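Local coordinates for mannosylglycerate hydrolase MGH1-like glycoside hydrolase domain-containing protein (Thermus thermophilus HB8, PDB 4WVA), which hydrolyses mannosylglycerate, a solute made under osmotic stress, to mannose and glycerate, and can also split glucosylglycerate, at residues 48-52 with 113-119; 210-214 with 227-231; 328-332 with 396-400; 332-337 with 349-355; 356-360 with 414-418. Where two conformers were deposited one is given. Residue numbers count along the deposited sequence, not the author numbering.

From the N terminus, contact 1 comes first: it closes a loop of about sixty residues by setting the start of helix 48-62 against the end of helix 107-117. Contact 2 follows in series and on the opposite side of the chain's centre, closing a short helical excursion between helix 201-216 and the loop before strand 232-233. Contacts 3 and 4 involve the long loop 328-355: contact 3 joins its beginning to the turn at 396-400, closing 63 residues, and contact 4, sharing Tyr-332, nests inside that closure and closes 11. Contact 5, closing 53 residues between helices 356-368 and 409-418, crosses contact 3; it touches contact 4 through Asn-359 and contact 1 where Phe-417 meets Tyr-113.

Contact 1: 48-52 with 113-119; sequences WERAW and YLYEKDP
At the centre, Leu-114 (chi1 m, chi2 t) sits between two tryptophans one helical turn apart. Its CB lies over the Trp-52 six-membered ring, 3.7 Å from the centroid in a CH-pi contact, while its CD2 reaches Trp-48 CZ3 at 3.9 Å and Ala-51 CB at 4.0 Å. Both indoles take chi1 m. The helical backbones of 48-52 and 113-117 run nearly antiparallel, at 152° with axes 11.0 Å apart, bringing Trp-48 CA to 6.5 Å from Asp-118 CA and Trp-52 CA to 7.3 Å from Leu-114 CA. This is helix-to-helix packing in the (alpha/alpha)6 barrel, away from the active site, with helix 121-146 also touching both tryptophans. Asp-118 leaves the helix with psi 127°, and the chain passes over one face of Trp-48: Asp-118 CA stands 3.9 Å from the six-membered centroid, Pro-119 CD 3.5 Å from the five-membered one. The polar tie is Trp-52 NE1 donating to Asp-118 OD2 at 2.8 Å; Asp-118 OD1 forms a salt bridge with Arg-123.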
# COMPACT_ATOMS: atom_id res chain seq x y z
N TRP A 48 5.48 2.15 -35.74
CA TRP A 48 5.53 1.23 -34.58
C TRP A 48 6.68 0.24 -34.67
O TRP A 48 7.34 -0.02 -33.66
CB TRP A 48 4.21 0.48 -34.40
CG TRP A 48 3.17 1.35 -33.85
CD1 TRP A 48 2.31 2.14 -34.55
CD2 TRP A 48 2.87 1.57 -32.46
NE1 TRP A 48 1.49 2.83 -33.70
CE2 TRP A 48 1.83 2.52 -32.41
CE3 TRP A 48 3.39 1.08 -31.26
CZ2 TRP A 48 1.28 2.97 -31.21
CZ3 TRP A 48 2.85 1.52 -30.07
CH2 TRP A 48 1.81 2.47 -30.05
N GLU A 49 6.96 -0.28 -35.86
CA GLU A 49 8.09 -1.20 -36.00
C GLU A 49 9.39 -0.52 -35.58
O GLU A 49 10.22 -1.14 -34.92
CB GLU A 49 8.25 -1.74 -37.43
CG GLU A 49 9.39 -2.77 -37.55
CD GLU A 49 9.18 -4.02 -36.68
OE1 GLU A 49 9.86 -4.21 -35.63
OE2 GLU A 49 8.31 -4.83 -37.06
N ARG A 50 9.55 0.74 -35.96
CA ARG A 50 10.74 1.51 -35.63
C ARG A 50 10.91 1.69 -34.13
O ARG A 50 12.03 1.65 -33.63
CB ARG A 50 10.70 2.86 -36.35
CG ARG A 50 11.92 3.73 -36.11
CD ARG A 50 13.19 3.10 -36.62
NE ARG A 50 14.35 3.95 -36.38
CZ ARG A 50 15.00 4.05 -35.21
NH1 ARG A 50 14.59 3.35 -34.14
NH2 ARG A 50 16.07 4.83 -35.12
N ALA A 51 9.79 1.87 -33.41
CA ALA A 51 9.80 1.98 -31.95
C ALA A 51 10.31 0.69 -31.32
O ALA A 51 11.16 0.71 -30.45
CB ALA A 51 8.43 2.34 -31.44
N TRP A 52 9.81 -0.45 -31.79
CA TRP A 52 10.30 -1.73 -31.28
C TRP A 52 11.78 -1.91 -31.60
O TRP A 52 12.56 -2.38 -30.78
CB TRP A 52 9.54 -2.88 -31.90
CG TRP A 52 8.17 -3.12 -31.39
CD1 TRP A 52 7.01 -2.96 -32.05
CD2 TRP A 52 7.82 -3.62 -30.09
NE1 TRP A 52 5.95 -3.31 -31.26
CE2 TRP A 52 6.43 -3.73 -30.05
CE3 TRP A 52 8.57 -4.00 -28.97
CZ2 TRP A 52 5.75 -4.19 -28.92
CZ3 TRP A 52 7.89 -4.45 -27.84
CH2 TRP A 52 6.51 -4.56 -27.83
N TYR A 113 4.00 -0.47 -22.77
CA TYR A 113 3.23 0.45 -23.59
C TYR A 113 3.23 0.03 -25.06
O TYR A 113 2.16 -0.03 -25.70
CB TYR A 113 3.76 1.89 -23.48
CG TYR A 113 2.90 2.82 -24.27
CD1 TYR A 113 1.73 3.32 -23.73
CD2 TYR A 113 3.22 3.14 -25.59
CE1 TYR A 113 0.91 4.14 -24.46
CE2 TYR A 113 2.40 3.95 -26.33
CZ TYR A 113 1.26 4.46 -25.76
OH TYR A 113 0.44 5.28 -26.50
N LEU A 114 4.40 -0.26 -25.61
CA LEU A 114 4.47 -0.75 -27.01
C LEU A 114 3.62 -2.01 -27.18
O LEU A 114 2.90 -2.15 -28.17
CB LEU A 114 5.89 -1.01 -27.46
CG LEU A 114 6.85 0.19 -27.42
CD1 LEU A 114 8.21 -0.25 -27.91
CD2 LEU A 114 6.33 1.39 -28.21
N TYR A 115 3.72 -2.91 -26.21
CA TYR A 115 2.99 -4.17 -26.29
C TYR A 115 1.48 -3.96 -26.30
O TYR A 115 0.76 -4.55 -27.12
CB TYR A 115 3.39 -5.14 -25.16
CG TYR A 115 2.54 -6.38 -25.20
CD1 TYR A 115 2.62 -7.26 -26.28
CD2 TYR A 115 1.61 -6.65 -24.21
CE1 TYR A 115 1.85 -8.40 -26.33
CE2 TYR A 115 0.81 -7.78 -24.27
CZ TYR A 115 0.93 -8.66 -25.34
OH TYR A 115 0.15 -9.80 -25.43
N GLU A 116 0.99 -3.10 -25.42
CA GLU A 116 -0.46 -2.94 -25.25
C GLU A 116 -1.07 -2.11 -26.37
O GLU A 116 -2.25 -2.30 -26.71
CB GLU A 116 -0.78 -2.30 -23.90
CG GLU A 116 -0.51 -3.22 -22.71
CD GLU A 116 -0.88 -2.61 -21.38
OE1 GLU A 116 -1.22 -1.42 -21.35
OE2 GLU A 116 -0.82 -3.31 -20.36
N LYS A 117 -0.29 -1.19 -26.94
CA LYS A 117 -0.85 -0.21 -27.89
C LYS A 117 -0.51 -0.40 -29.36
O LYS A 117 -1.08 0.31 -30.22
CB LYS A 117 -0.46 1.22 -27.48
CG LYS A 117 -0.95 1.66 -26.12
CD LYS A 117 -2.45 1.61 -26.01
CE LYS A 117 -2.91 2.09 -24.64
NZ LYS A 117 -4.36 2.38 -24.70
N ASP A 118 0.42 -1.28 -29.68
CA ASP A 118 0.76 -1.52 -31.07
C ASP A 118 -0.51 -1.98 -31.80
O ASP A 118 -1.17 -2.89 -31.33
CB ASP A 118 1.83 -2.61 -31.16
CG ASP A 118 2.38 -2.81 -32.56
OD1 ASP A 118 1.73 -2.43 -33.57
OD2 ASP A 118 3.49 -3.38 -32.63
N PRO A 119 -0.88 -1.33 -32.92
CA PRO A 119 -2.09 -1.82 -33.62
C PRO A 119 -1.93 -3.20 -34.26
O PRO A 119 -2.94 -3.87 -34.53
CB PRO A 119 -2.35 -0.73 -34.68
CG PRO A 119 -1.05 -0.02 -34.85
CD PRO A 119 -0.33 -0.11 -33.53

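Contact 2: 210-214 with 227-231; sequences LLYLF and QSPFK
Leu-210 (chi1 m, chi2 t) points toward the 227-231 segment (CA 7.4 Å from Ser-228 CA). Its CD2 lies 3.8 Å from Pro-229 CD and its CD1 3.9 Å from Phe-230 CB. One turn on, Leu-213 (chi1 t, chi2 p) places CD2 3.6 Å from Pro-229 CD and 3.8 Å from Gln-227 O, so the two leucines share the proline ring. Two consecutive helices, 201-216 and 221-227, are held together where the second ends: Ser-228 leaves helical angles at -63/127, Pro-229 follows at -75/-1, and the chain extends through Phe-230 into strand 232-233. Phe-214 (chi1 m), whose N bonds to Leu-210 O at 2.9 Å, turns its ring edge to Ser-228, Phe-214 CE1 lying 3.9 Å from Ser-228 OG. No hydrogen bond joins the segments. Within the bend Ser-228 OG donates to Phe-230 O at 2.7 Å and Lys-231 NZ to Ser-228 O at 2.7 Å, NZ also bonding Tyr-225 O. Phe-230 (chi1 t) carries its ring to Pro-173 and Leu-174 of helix 171-175.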
# COMPACT_ATOMS: atom_id res chain seq x y z
N LEU A 210 36.62 6.21 -11.01
CA LEU A 210 35.72 5.08 -10.80
C LEU A 210 35.78 4.08 -11.94
O LEU A 210 35.86 2.87 -11.71
CB LEU A 210 34.28 5.56 -10.58
CG LEU A 210 33.96 6.26 -9.24
CD1 LEU A 210 32.58 6.92 -9.27
CD2 LEU A 210 34.05 5.31 -8.07
N LEU A 211 35.75 4.57 -13.18
CA LEU A 211 35.86 3.73 -14.35
C LEU A 211 37.12 2.88 -14.28
O LEU A 211 37.07 1.67 -14.49
CB LEU A 211 35.86 4.58 -15.64
CG LEU A 211 35.71 3.86 -16.99
CD1 LEU A 211 35.34 4.86 -18.08
CD2 LEU A 211 36.96 3.09 -17.41
N TYR A 212 38.25 3.52 -13.97
CA TYR A 212 39.54 2.82 -13.93
C TYR A 212 39.54 1.75 -12.84
O TYR A 212 40.06 0.66 -13.05
CB TYR A 212 40.71 3.78 -13.73
CG TYR A 212 40.93 4.76 -14.88
CD1 TYR A 212 40.78 4.36 -16.20
CD2 TYR A 212 41.31 6.07 -14.64
CE1 TYR A 212 40.98 5.24 -17.25
CE2 TYR A 212 41.51 6.96 -15.68
CZ TYR A 212 41.35 6.53 -16.98
OH TYR A 212 41.54 7.39 -18.03
N LEU A 213 38.93 2.05 -11.69
CA LEU A 213 38.79 1.04 -10.64
C LEU A 213 37.98 -0.16 -11.15
O LEU A 213 38.39 -1.31 -11.00
CB LEU A 213 38.13 1.63 -9.38
CG LEU A 213 37.77 0.62 -8.28
CD1 LEU A 213 39.06 -0.01 -7.74
CD2 LEU A 213 36.97 1.27 -7.17
N PHE A 214 36.83 0.09 -11.75
CA PHE A 214 35.99 -1.00 -12.24
C PHE A 214 36.69 -1.85 -13.30
O PHE A 214 36.57 -3.07 -13.30
CB PHE A 214 34.66 -0.48 -12.80
CG PHE A 214 33.88 0.40 -11.84
CD1 PHE A 214 34.08 0.33 -10.46
CD2 PHE A 214 32.90 1.25 -12.33
CE1 PHE A 214 33.34 1.13 -9.60
CE2 PHE A 214 32.18 2.05 -11.47
CZ PHE A 214 32.40 2.00 -10.12
N GLN A 227 34.45 -2.71 -3.14
CA GLN A 227 35.54 -1.75 -3.26
C GLN A 227 35.12 -0.37 -3.76
O GLN A 227 35.87 0.59 -3.60
CB GLN A 227 36.66 -2.30 -4.14
CG GLN A 227 37.27 -3.59 -3.61
CD GLN A 227 38.54 -3.96 -4.36
OE1 GLN A 227 39.40 -3.11 -4.59
NE2 GLN A 227 38.64 -5.21 -4.79
N SER A 228 33.94 -0.22 -4.36
CA SER A 228 33.63 1.10 -4.89
C SER A 228 33.57 2.13 -3.75
O SER A 228 32.85 1.92 -2.77
CB SER A 228 32.33 1.14 -5.68
OG SER A 228 32.11 2.46 -6.14
N PRO A 229 34.32 3.24 -3.87
CA PRO A 229 34.19 4.31 -2.91
C PRO A 229 32.92 5.15 -3.10
O PRO A 229 32.69 6.09 -2.33
CB PRO A 229 35.44 5.16 -3.17
CG PRO A 229 35.71 4.95 -4.61
CD PRO A 229 35.31 3.55 -4.92
N PHE A 230 32.12 4.81 -4.12
CA PHE A 230 30.84 5.50 -4.42
C PHE A 230 29.79 4.40 -4.40
O PHE A 230 29.83 3.49 -5.22
CB PHE A 230 30.88 6.16 -5.81
CG PHE A 230 29.66 6.98 -6.14
CD1 PHE A 230 28.53 6.39 -6.70
CD2 PHE A 230 29.64 8.34 -5.92
CE1 PHE A 230 27.42 7.16 -7.02
CE2 PHE A 230 28.53 9.11 -6.22
CZ PHE A 230 27.41 8.51 -6.78
N LYS A 231 28.89 4.45 -3.41
CA LYS A 231 27.79 3.48 -3.28
C LYS A 231 26.57 4.25 -2.80
O LYS A 231 26.52 4.72 -1.65
CB LYS A 231 28.14 2.36 -2.29
CG LYS A 231 29.06 1.31 -2.87
CD LYS A 231 29.11 0.07 -1.98
CE LYS A 231 29.98 0.28 -0.76
NZ LYS A 231 31.43 0.25 -1.11

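Contact 3: 328-332 with 396-400; sequences EKARY and DPLTG
An Asx turn shapes the tip of a beta hairpin: residues 396-400 link antiparallel strands 394-395 and 402-403, and dock against the loop that leaves helix 313-327. Asp-396 (chi1 t) takes the amides of Leu-398 and Thr-399 on OD1 (N to OD1 2.7 and 3.0 Å), while Gly-400 N bonds to Asp-396 O at 2.8 Å. Gly-400 CA (phi/psi 86/0) lies 3.4 Å from Tyr-332 CE1; a CB there would collide with the ring. Ala-330 CA is 5.1 Å from Leu-398 CA and Tyr-332 CA 4.9 Å from Pro-397 CA. Tyr-332 N donates to Pro-397 O at 3.1 Å. Ala-330 CB rests 3.9 Å from Pro-397 CB, and Leu-398 (chi1 m, chi2 t) curls CD2 to 3.6 Å from Lys-329 O. Water 1 bridges Arg-331 N (3.0 Å) and Leu-398 O (3.1 Å). Tyr-332 (chi1 m) extends along the turn, and water 2 joins its OH, at 2.7 Å, to Thr-399 O, at 2.9 Å.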
# COMPACT_ATOMS: atom_id res chain seq x y z
N GLU A 328 7.52 29.10 -7.41
CA GLU A 328 7.55 30.48 -6.89
C GLU A 328 8.86 31.18 -7.27
O GLU A 328 8.93 32.41 -7.24
CB GLU A 328 7.42 30.50 -5.36
CG GLU A 328 6.10 29.96 -4.81
CD GLU A 328 6.03 30.03 -3.29
OE1 GLU A 328 7.07 30.26 -2.64
OE2 GLU A 328 4.93 29.85 -2.72
N LYS A 329 9.89 30.40 -7.57
CA LYS A 329 11.24 30.93 -7.83
C LYS A 329 11.73 30.77 -9.27
O LYS A 329 12.60 31.54 -9.70
CB LYS A 329 12.23 30.29 -6.88
CG LYS A 329 12.07 30.74 -5.43
CD LYS A 329 12.04 32.25 -5.33
CE LYS A 329 12.34 32.74 -3.93
NZ LYS A 329 12.49 34.23 -3.93
N ALA A 330 11.20 29.79 -9.99
CA ALA A 330 11.56 29.56 -11.39
C ALA A 330 10.34 29.73 -12.28
O ALA A 330 9.27 29.20 -11.97
CB ALA A 330 12.14 28.17 -11.56
N ARG A 331 10.49 30.41 -13.41
CA ARG A 331 9.40 30.54 -14.37
C ARG A 331 8.95 29.19 -14.91
O ARG A 331 7.76 28.95 -15.07
CB ARG A 331 9.78 31.46 -15.54
CG ARG A 331 8.86 31.40 -16.76
CD ARG A 331 7.37 31.68 -16.53
NE ARG A 331 6.55 31.39 -17.72
CZ ARG A 331 5.97 30.22 -18.03
NH1 ARG A 331 6.05 29.16 -17.21
NH2 ARG A 331 5.27 30.12 -19.16
N TYR A 332 9.91 28.32 -15.21
CA TYR A 332 9.64 27.05 -15.86
C TYR A 332 9.88 25.91 -14.89
O TYR A 332 10.95 25.81 -14.31
CB TYR A 332 10.54 26.86 -17.09
CG TYR A 332 10.25 27.86 -18.18
CD1 TYR A 332 11.10 28.94 -18.38
CD2 TYR A 332 9.12 27.76 -18.96
CE1 TYR A 332 10.84 29.87 -19.36
CE2 TYR A 332 8.84 28.70 -19.94
CZ TYR A 332 9.72 29.76 -20.13
OH TYR A 332 9.47 30.71 -21.12
N ASP A 396 17.34 26.56 -19.16
CA ASP A 396 17.47 27.43 -17.99
C ASP A 396 16.06 27.65 -17.42
O ASP A 396 15.15 28.05 -18.14
CB ASP A 396 18.13 28.75 -18.42
CG ASP A 396 18.38 29.70 -17.26
OD1 ASP A 396 17.44 30.00 -16.51
OD2 ASP A 396 19.52 30.19 -17.14
N PRO A 397 15.85 27.36 -16.12
CA PRO A 397 14.48 27.47 -15.58
C PRO A 397 14.03 28.91 -15.35
O PRO A 397 12.85 29.16 -15.17
CB PRO A 397 14.55 26.72 -14.25
CG PRO A 397 15.97 26.60 -13.92
CD PRO A 397 16.81 26.86 -15.12
N LEU A 398 14.98 29.85 -15.37
CA LEU A 398 14.67 31.25 -15.07
C LEU A 398 14.34 31.98 -16.35
O LEU A 398 13.40 32.77 -16.39
CB LEU A 398 15.87 31.91 -14.37
CG LEU A 398 16.37 31.17 -13.12
CD1 LEU A 398 17.48 31.97 -12.46
CD2 LEU A 398 15.23 30.90 -12.14
N THR A 399 15.12 31.72 -17.41
CA THR A 399 14.99 32.43 -18.68
C THR A 399 14.35 31.60 -19.79
O THR A 399 13.88 32.17 -20.77
CB THR A 399 16.36 32.88 -19.21
OG1 THR A 399 17.16 31.74 -19.53
CG2 THR A 399 17.06 33.74 -18.18
N GLY A 400 14.42 30.27 -19.66
CA GLY A 400 13.96 29.38 -20.70
C GLY A 400 14.99 29.07 -21.77
O GLY A 400 14.69 28.31 -22.68
O HOH W 1 12.02 32.98 -13.59
O HOH W 2 11.36 32.25 -22.24

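Contact 4: 332-337 with 349-355; sequences YLLPSV and YWRGPVW
Two loop segments, 332-337 and 349-355, meet beside the active site of this GH63 (alpha/alpha)6 barrel, both within the connection between helices 313-327 and 356-368. Tyr-349 and Trp-350 probably bind substrate: in this crystal Tyr-349 OH bonds to a Tris molecule and to Asp-165, the likely proton donor, while Trp-350 NE1 also bonds to Tris. Pro-335 CA and Val-354 CA lie 4.6 Å apart, as do Ser-336 CA and Gly-352 CA. Ser-336 (chi1 p) is where the two segments are joined. Its OG donates to Pro-353 O at 2.7 Å and accepts from Gly-352 N at 2.8 Å, so the hydroxyl works in both directions. Across the segments its amide makes two weak bonds, Ser-336 N to Gly-352 O at 3.2 Å and to Pro-353 O at 3.0 Å; the backbone of Ser-336 also bonds to that of Ser-300. Gly-352, at phi/psi 157/-43, has backbone angles that call for glycine. Leu-334, preceded by a cis peptide, has its O served by water 3 (2.6 Å), which also accepts from Trp-355 N (2.9 Å). Water 4 donates to Trp-350 O at 2.7 Å and, weakly, to Ser-336 O at 3.3 Å. The Arg-351 side chain points away from 332-337 and makes salt bridges to Asp-171 and Glu-345. Within the loop, Trp-355 (chi1 m) folds back so that its NE1 donates to Tyr-349 O at 2.9 Å.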
# COMPACT_ATOMS: atom_id res chain seq x y z
N TYR A 332 9.91 28.32 -15.21
CA TYR A 332 9.64 27.05 -15.86
C TYR A 332 9.88 25.91 -14.89
O TYR A 332 10.95 25.81 -14.31
CB TYR A 332 10.54 26.86 -17.09
CG TYR A 332 10.25 27.86 -18.18
CD1 TYR A 332 11.10 28.94 -18.38
CD2 TYR A 332 9.12 27.76 -18.96
CE1 TYR A 332 10.84 29.87 -19.36
CE2 TYR A 332 8.84 28.70 -19.94
CZ TYR A 332 9.72 29.76 -20.13
OH TYR A 332 9.47 30.71 -21.12
N LEU A 333 8.86 25.07 -14.70
CA LEU A 333 9.01 23.83 -13.97
C LEU A 333 9.47 22.77 -14.95
O LEU A 333 9.22 22.90 -16.15
CB LEU A 333 7.69 23.39 -13.34
CG LEU A 333 7.15 24.23 -12.17
CD1 LEU A 333 5.85 23.62 -11.69
CD2 LEU A 333 8.16 24.32 -11.04
N LEU A 334 10.17 21.72 -14.50
CA LEU A 334 10.62 21.49 -13.13
C LEU A 334 12.14 21.60 -13.11
O LEU A 334 12.83 20.84 -13.78
CB LEU A 334 10.24 20.07 -12.73
CG LEU A 334 10.51 19.63 -11.30
CD1 LEU A 334 9.62 20.34 -10.32
CD2 LEU A 334 10.32 18.12 -11.20
N PRO A 335 12.69 22.56 -12.35
CA PRO A 335 14.16 22.58 -12.27
C PRO A 335 14.71 21.29 -11.67
O PRO A 335 14.03 20.62 -10.89
CB PRO A 335 14.48 23.78 -11.37
CG PRO A 335 13.20 24.23 -10.82
CD PRO A 335 12.06 23.61 -11.55
N SER A 336 15.93 20.94 -12.06
CA SER A 336 16.54 19.68 -11.62
C SER A 336 16.99 19.70 -10.17
O SER A 336 17.22 18.64 -9.58
CB SER A 336 17.65 19.25 -12.59
OG SER A 336 18.53 20.32 -12.95
N VAL A 337 17.14 20.89 -9.61
CA VAL A 337 17.35 21.04 -8.17
C VAL A 337 16.55 22.22 -7.66
O VAL A 337 16.22 23.15 -8.41
CB VAL A 337 18.83 21.22 -7.77
CG1 VAL A 337 19.68 20.07 -8.29
CG2 VAL A 337 19.38 22.55 -8.24
N TYR A 349 23.62 21.60 -16.43
CA TYR A 349 23.35 20.17 -16.60
C TYR A 349 22.28 19.71 -15.61
O TYR A 349 21.12 20.09 -15.77
CB TYR A 349 24.68 19.39 -16.51
CG TYR A 349 24.77 18.05 -17.23
CD1 TYR A 349 24.08 17.79 -18.40
CD2 TYR A 349 25.65 17.08 -16.78
CE1 TYR A 349 24.22 16.58 -19.07
CE2 TYR A 349 25.79 15.88 -17.44
CZ TYR A 349 25.07 15.62 -18.58
OH TYR A 349 25.22 14.41 -19.25
N TRP A 350 22.64 18.90 -14.61
CA TRP A 350 21.66 18.42 -13.60
C TRP A 350 21.62 19.20 -12.29
O TRP A 350 21.07 18.73 -11.30
CB TRP A 350 21.90 16.92 -13.36
CG TRP A 350 21.54 16.08 -14.53
CD1 TRP A 350 22.37 15.62 -15.48
CD2 TRP A 350 20.24 15.60 -14.86
NE1 TRP A 350 21.68 14.88 -16.40
CE2 TRP A 350 20.36 14.85 -16.04
CE3 TRP A 350 18.98 15.72 -14.26
CZ2 TRP A 350 19.28 14.22 -16.65
CZ3 TRP A 350 17.89 15.12 -14.88
CH2 TRP A 350 18.05 14.37 -16.04
N ARG A 351 22.16 20.42 -12.28
CA ARG A 351 22.22 21.22 -11.08
C ARG A 351 21.24 22.39 -11.10
O ARG A 351 21.43 23.38 -10.39
CB ARG A 351 23.67 21.71 -10.89
CG ARG A 351 24.66 20.56 -10.91
CD ARG A 351 26.08 21.01 -10.66
NE ARG A 351 26.33 21.43 -9.29
CZ ARG A 351 26.72 20.64 -8.29
NH1 ARG A 351 26.86 19.32 -8.45
NH2 ARG A 351 26.98 21.18 -7.09
N GLY A 352 20.16 22.28 -11.87
CA GLY A 352 19.18 23.38 -11.97
C GLY A 352 18.32 23.38 -13.23
O GLY A 352 17.11 23.65 -13.15
N PRO A 353 18.92 23.13 -14.40
CA PRO A 353 18.13 23.14 -15.62
C PRO A 353 16.92 22.18 -15.65
O PRO A 353 16.89 21.18 -14.93
CB PRO A 353 19.15 22.72 -16.68
CG PRO A 353 20.42 23.28 -16.17
CD PRO A 353 20.37 23.00 -14.69
N VAL A 354 15.94 22.55 -16.48
CA VAL A 354 14.73 21.78 -16.75
C VAL A 354 15.02 20.73 -17.81
O VAL A 354 15.65 21.00 -18.85
CB VAL A 354 13.58 22.69 -17.24
CG1 VAL A 354 12.35 21.88 -17.67
CG2 VAL A 354 13.16 23.70 -16.17
N TRP A 355 14.55 19.52 -17.56
CA TRP A 355 14.72 18.39 -18.46
C TRP A 355 13.37 17.84 -18.87
O TRP A 355 12.48 17.62 -18.05
CB TRP A 355 15.51 17.27 -17.79
CG TRP A 355 16.96 17.60 -17.54
CD1 TRP A 355 17.48 18.44 -16.60
CD2 TRP A 355 18.07 17.07 -18.25
NE1 TRP A 355 18.86 18.47 -16.69
CE2 TRP A 355 19.25 17.62 -17.69
CE3 TRP A 355 18.19 16.16 -19.31
CZ2 TRP A 355 20.52 17.29 -18.14
CZ3 TRP A 355 19.45 15.84 -19.77
CH2 TRP A 355 20.60 16.40 -19.18
O HOH W 3 12.94 18.65 -15.25
O HOH W 4 19.95 16.76 -9.82

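Contact 5: 356-360 with 414-418; sequences INVNW and LALFW
Trp-360 is the big bump, fitting into a hollow lined by Leu-414, Phe-417 and Trp-418. The two helical segments run nearly parallel, at 24° with axes 11.0 Å apart, nearest at Asn-357 and Leu-414 (CA to CA 7.1 Å). With chi1 t, Trp-360 presents one face to Leu-414 CD2, 4.2 Å from the five-membered centroid, and its CZ2 to Phe-417 CE2 at 3.9 Å. Trp-418 (chi1 -137°, between wells) turns the face of its indole to Trp-360, whose edge meets it in a T-shaped stack, centroids 5.0 Å apart and planes at 89°; Trp-360 CA lies 3.5 Å from Trp-418 CH2. In return Leu-414 (chi1 m, chi2 t) pushes CD1 to 3.4 Å from Asn-357 CA, its CB lying 4.0 Å from Ile-356 CG2. No hydrogen bonds form. Beyond, Asn-357 and Trp-360 lean on Phe-38 of helix 33-43, and Asn-357 on Trp-34, a likely substrate-binding residue. Large side chains filling the space between near-parallel helices, beside the pocket, suit the core of an (alpha/alpha)6 barrel.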
# COMPACT_ATOMS: atom_id res chain seq x y z
N ILE A 356 13.23 17.57 -20.15
CA ILE A 356 11.93 17.17 -20.66
C ILE A 356 11.51 15.78 -20.19
O ILE A 356 10.31 15.55 -19.91
CB ILE A 356 11.90 17.25 -22.21
CG1 ILE A 356 12.28 18.65 -22.70
CG2 ILE A 356 10.54 16.88 -22.76
CD1 ILE A 356 11.43 19.80 -22.21
N ASN A 357 12.44 14.83 -20.15
CA ASN A 357 12.09 13.49 -19.70
C ASN A 357 11.58 13.44 -18.24
O ASN A 357 10.64 12.70 -17.91
CB ASN A 357 13.25 12.51 -19.90
CG ASN A 357 14.42 12.77 -18.98
OD1 ASN A 357 14.80 13.91 -18.74
ND2 ASN A 357 15.01 11.70 -18.46
N VAL A 358 12.21 14.24 -17.38
CA VAL A 358 11.80 14.32 -15.97
C VAL A 358 10.47 15.09 -15.85
O VAL A 358 9.59 14.67 -15.08
CB VAL A 358 12.91 14.91 -15.08
CG1 VAL A 358 12.43 15.06 -13.65
CG2 VAL A 358 14.14 14.00 -15.14
N ASN A 359 10.29 16.18 -16.60
CA ASN A 359 8.97 16.83 -16.62
C ASN A 359 7.89 15.82 -16.97
O ASN A 359 6.80 15.81 -16.37
CB ASN A 359 8.89 17.97 -17.64
CG ASN A 359 9.27 19.33 -17.08
OD1 ASN A 359 8.62 20.38 -17.40
ND2 ASN A 359 10.26 19.36 -16.28
N TRP A 360 8.16 14.99 -17.98
CA TRP A 360 7.20 13.99 -18.43
C TRP A 360 6.91 12.93 -17.35
O TRP A 360 5.73 12.67 -17.04
CB TRP A 360 7.66 13.36 -19.75
CG TRP A 360 6.72 12.29 -20.20
CD1 TRP A 360 5.48 12.46 -20.76
CD2 TRP A 360 6.92 10.88 -20.09
NE1 TRP A 360 4.90 11.23 -20.99
CE2 TRP A 360 5.76 10.25 -20.59
CE3 TRP A 360 7.98 10.09 -19.62
CZ2 TRP A 360 5.63 8.87 -20.63
CZ3 TRP A 360 7.84 8.71 -19.66
CH2 TRP A 360 6.67 8.12 -20.16
N LEU A 414 9.59 13.08 -26.83
CA LEU A 414 8.54 13.29 -25.84
C LEU A 414 7.61 14.44 -26.25
O LEU A 414 6.44 14.39 -25.93
CB LEU A 414 9.14 13.48 -24.44
CG LEU A 414 9.75 12.19 -23.87
CD1 LEU A 414 10.49 12.46 -22.56
CD2 LEU A 414 8.70 11.12 -23.64
N ALA A 415 8.09 15.41 -27.03
CA ALA A 415 7.18 16.37 -27.67
C ALA A 415 6.12 15.63 -28.49
O ALA A 415 4.94 15.93 -28.40
CB ALA A 415 7.95 17.33 -28.57
N LEU A 416 6.56 14.65 -29.28
CA LEU A 416 5.67 13.84 -30.10
C LEU A 416 4.74 12.97 -29.26
O LEU A 416 3.54 12.92 -29.51
CB LEU A 416 6.51 12.95 -31.04
CG LEU A 416 7.10 13.67 -32.24
CD1 LEU A 416 8.26 12.86 -32.81
CD2 LEU A 416 6.02 13.87 -33.28
N PHE A 417 5.29 12.29 -28.26
CA PHE A 417 4.47 11.43 -27.44
C PHE A 417 3.43 12.22 -26.63
O PHE A 417 2.25 11.81 -26.56
CB PHE A 417 5.34 10.55 -26.51
CG PHE A 417 4.58 9.45 -25.87
CD1 PHE A 417 4.10 8.40 -26.63
CD2 PHE A 417 4.31 9.48 -24.51
CE1 PHE A 417 3.38 7.38 -26.05
CE2 PHE A 417 3.57 8.46 -23.92
CZ PHE A 417 3.12 7.42 -24.69
N TRP A 418 3.84 13.34 -26.07
CA TRP A 418 2.97 14.11 -25.17
C TRP A 418 1.81 14.74 -25.92
O TRP A 418 0.74 14.96 -25.34
CB TRP A 418 3.78 15.19 -24.43
CG TRP A 418 3.49 15.34 -22.99
CD1 TRP A 418 2.34 15.03 -22.33
CD2 TRP A 418 4.38 15.88 -22.01
NE1 TRP A 418 2.47 15.33 -20.99
CE2 TRP A 418 3.71 15.86 -20.77
CE3 TRP A 418 5.68 16.37 -22.07
CZ2 TRP A 418 4.30 16.33 -19.59
CZ3 TRP A 418 6.27 16.82 -20.88
CH2 TRP A 418 5.57 16.80 -19.67